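PTS system glucose-specific EIIA component (Mycoplasma capricolum, PDB 2GPR) carries phosphoryl groups in the sugar phosphotransferase system, taking them from phospho-HPr and passing them to the EIIB domain during glucose uptake. Local coordinates at residues G142-K145 against Q146-V150. Residues are numbered along the deposited sequence; the frame is centred on the assembly and turned at random.
Sequences GEVK and QGDVV
The carboxylate of Asp-148, the last residue of a type II beta turn, reaches back to the first and accepts the backbone N-H of Lys-145. Asp-148 OD2 lies 2.7 Å from Lys-145 N, and the bond is nearly straight (164°). The N-H comes from above the carboxylate plane, about 70° out of it. CG of Asp-148 stands beside its own backbone N and anti to the carbonyl carbon (chi1 -84°), which turns the carboxylate toward Lys-145. The main-chain bond that would close the turn, from Asp-148 N to Lys-145 O, is weak, and its geometry is doubtful. The side-chain bond thus ties the two ends of the turn together. Gly-147 takes the third place, with a positive phi suited to glycine.

Aliphatic carbons lie against the carboxylate. Val-144 CB lies 3.7 Å from Asp-148 OD2. On the Lys-145 side, CB of that residue meets Asp-148 OD1 at 3.5 Å, while the rest of the lysine chain leads away.

The apolar contact is separate. Val-144 CG1 touches Val-150 CG2 at 3.9 Å, the two valines crossing at about a right angle. Both are buried.

This is structural packing, away from the probable phosphoryl-transfer histidines, His-63 and His-78. The turn lies in the loop after strand 124-130 and leads into strand 149-153. Gln-146 N bonds Asp-15 OD1, and Val-144 pairs through its backbone with Gly-16. Both valines also touch Ala-12, in a loop, and Ile-18 of strand 16-19. Val-150 joins strand 8-11 through a backbone bond to Val-10.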
ATOM      1  N   GLY A 142     -11.042  -7.966  -6.879  1.00 20.86           N
ATOM      2  CA  GLY A 142     -12.255  -7.329  -7.248  1.00 21.08           C
ATOM      3  C   GLY A 142     -12.439  -5.987  -6.591  1.00 22.24           C
ATOM      4  O   GLY A 142     -11.481  -5.385  -6.128  1.00 19.43           O
ATOM      5  N   GLU A 143     -13.722  -5.532  -6.617  1.00 25.00           N
ATOM      6  CA  GLU A 143     -14.196  -4.257  -6.116  1.00 26.80           C
ATOM      7  C   GLU A 143     -14.268  -4.259  -4.563  1.00 28.88           C
ATOM      8  O   GLU A 143     -14.831  -5.181  -3.939  1.00 29.72           O
ATOM      9  CB  GLU A 143     -15.530  -3.922  -6.809  1.00 29.94           C
ATOM     10  CG  GLU A 143     -15.670  -2.459  -7.293  1.00 37.38           C
ATOM     11  CD  GLU A 143     -14.788  -2.054  -8.472  1.00 40.03           C
ATOM     12  OE1 GLU A 143     -13.713  -2.577  -8.720  1.00 41.70           O
ATOM     13  OE2 GLU A 143     -15.291  -1.049  -9.179  1.00 38.81           O
ATOM     14  N   VAL A 144     -13.609  -3.255  -3.922  1.00 28.17           N
ATOM     15  CA  VAL A 144     -13.497  -3.172  -2.460  1.00 25.10           C
ATOM     16  C   VAL A 144     -13.743  -1.798  -1.901  1.00 24.81           C
ATOM     17  O   VAL A 144     -13.724  -0.786  -2.567  1.00 24.67           O
ATOM     18  CB  VAL A 144     -12.107  -3.616  -1.917  1.00 24.27           C
ATOM     19  CG1 VAL A 144     -11.782  -5.066  -2.246  1.00 23.70           C
ATOM     20  CG2 VAL A 144     -11.000  -2.711  -2.438  1.00 24.64           C
ATOM     21  N   LYS A 145     -13.909  -1.795  -0.608  1.00 27.36           N
ATOM     22  CA  LYS A 145     -14.070  -0.598   0.127  1.00 27.72           C
ATOM     23  C   LYS A 145     -12.909  -0.444   1.052  1.00 27.10           C
ATOM     24  O   LYS A 145     -12.401  -1.430   1.637  1.00 26.58           O
ATOM     25  CB  LYS A 145     -15.364  -0.607   0.884  1.00 29.89           C
ATOM     26  CG  LYS A 145     -16.529  -0.610  -0.076  1.00 33.10           C
ATOM     27  CD  LYS A 145     -17.048   0.791  -0.358  1.00 38.67           C
ATOM     28  CE  LYS A 145     -18.343   1.136   0.411  1.00 42.49           C
ATOM     29  NZ  LYS A 145     -19.229   2.106  -0.272  1.00 44.72           N
ATOM     30  N   GLN A 146     -12.471   0.796   1.176  1.00 25.98           N
ATOM     31  CA  GLN A 146     -11.355   1.108   2.056  1.00 25.33           C
ATOM     32  C   GLN A 146     -11.619   0.574   3.468  1.00 26.66           C
ATOM     33  O   GLN A 146     -12.640   0.918   4.079  1.00 27.32           O
ATOM     34  CB  GLN A 146     -11.125   2.637   2.111  1.00 21.12           C
ATOM     35  CG  GLN A 146     -10.027   3.038   3.084  1.00 18.66           C
ATOM     36  CD  GLN A 146     -10.558   3.332   4.445  1.00 19.95           C
ATOM     37  OE1 GLN A 146     -10.031   2.853   5.493  1.00 17.52           O
ATOM     38  NE2 GLN A 146     -11.585   4.190   4.436  1.00 23.26           N
ATOM     39  N   GLY A 147     -10.717  -0.285   3.983  1.00 24.09           N
ATOM     40  CA  GLY A 147     -10.870  -0.835   5.326  1.00 21.03           C
ATOM     41  C   GLY A 147     -11.441  -2.252   5.298  1.00 21.29           C
ATOM     42  O   GLY A 147     -11.868  -2.803   6.321  1.00 22.00           O
ATOM     43  N   ASP A 148     -11.464  -2.819   4.106  1.00 20.22           N
ATOM     44  CA  ASP A 148     -11.981  -4.141   3.890  1.00 20.12           C
ATOM     45  C   ASP A 148     -10.839  -5.047   3.971  1.00 17.92           C
ATOM     46  O   ASP A 148      -9.798  -4.700   3.437  1.00 16.06           O
ATOM     47  CB  ASP A 148     -12.451  -4.277   2.404  1.00 20.77           C
ATOM     48  CG  ASP A 148     -13.827  -3.808   2.038  1.00 21.73           C
ATOM     49  OD1 ASP A 148     -14.405  -3.183   2.986  1.00 23.90           O
ATOM     50  OD2 ASP A 148     -14.337  -3.987   0.951  1.00 23.68           O
ATOM     51  N   VAL A 149     -11.034  -6.236   4.487  1.00 19.11           N
ATOM     52  CA  VAL A 149      -9.937  -7.163   4.409  1.00 20.92           C
ATOM     53  C   VAL A 149      -9.703  -7.534   2.934  1.00 24.88           C
ATOM     54  O   VAL A 149     -10.631  -7.678   2.151  1.00 26.19           O
ATOM     55  CB  VAL A 149     -10.032  -8.359   5.339  1.00 19.17           C
ATOM     56  CG1 VAL A 149      -8.955  -9.369   4.957  1.00 19.83           C
ATOM     57  CG2 VAL A 149      -9.794  -7.890   6.751  1.00 17.61           C
ATOM     58  N   VAL A 150      -8.438  -7.663   2.560  1.00 25.82           N
ATOM     59  CA  VAL A 150      -7.985  -7.854   1.192  1.00 22.88           C
ATOM     60  C   VAL A 150      -6.874  -8.934   1.077  1.00 22.29           C
ATOM     61  O   VAL A 150      -6.528  -9.388  -0.000  1.00 24.42           O
ATOM     62  CB  VAL A 150      -7.552  -6.443   0.694  1.00 21.82           C
ATOM     63  CG1 VAL A 150      -6.310  -6.409  -0.184  1.00 23.35           C
ATOM     64  CG2 VAL A 150      -8.712  -5.743   0.004  1.00 23.12           C
TER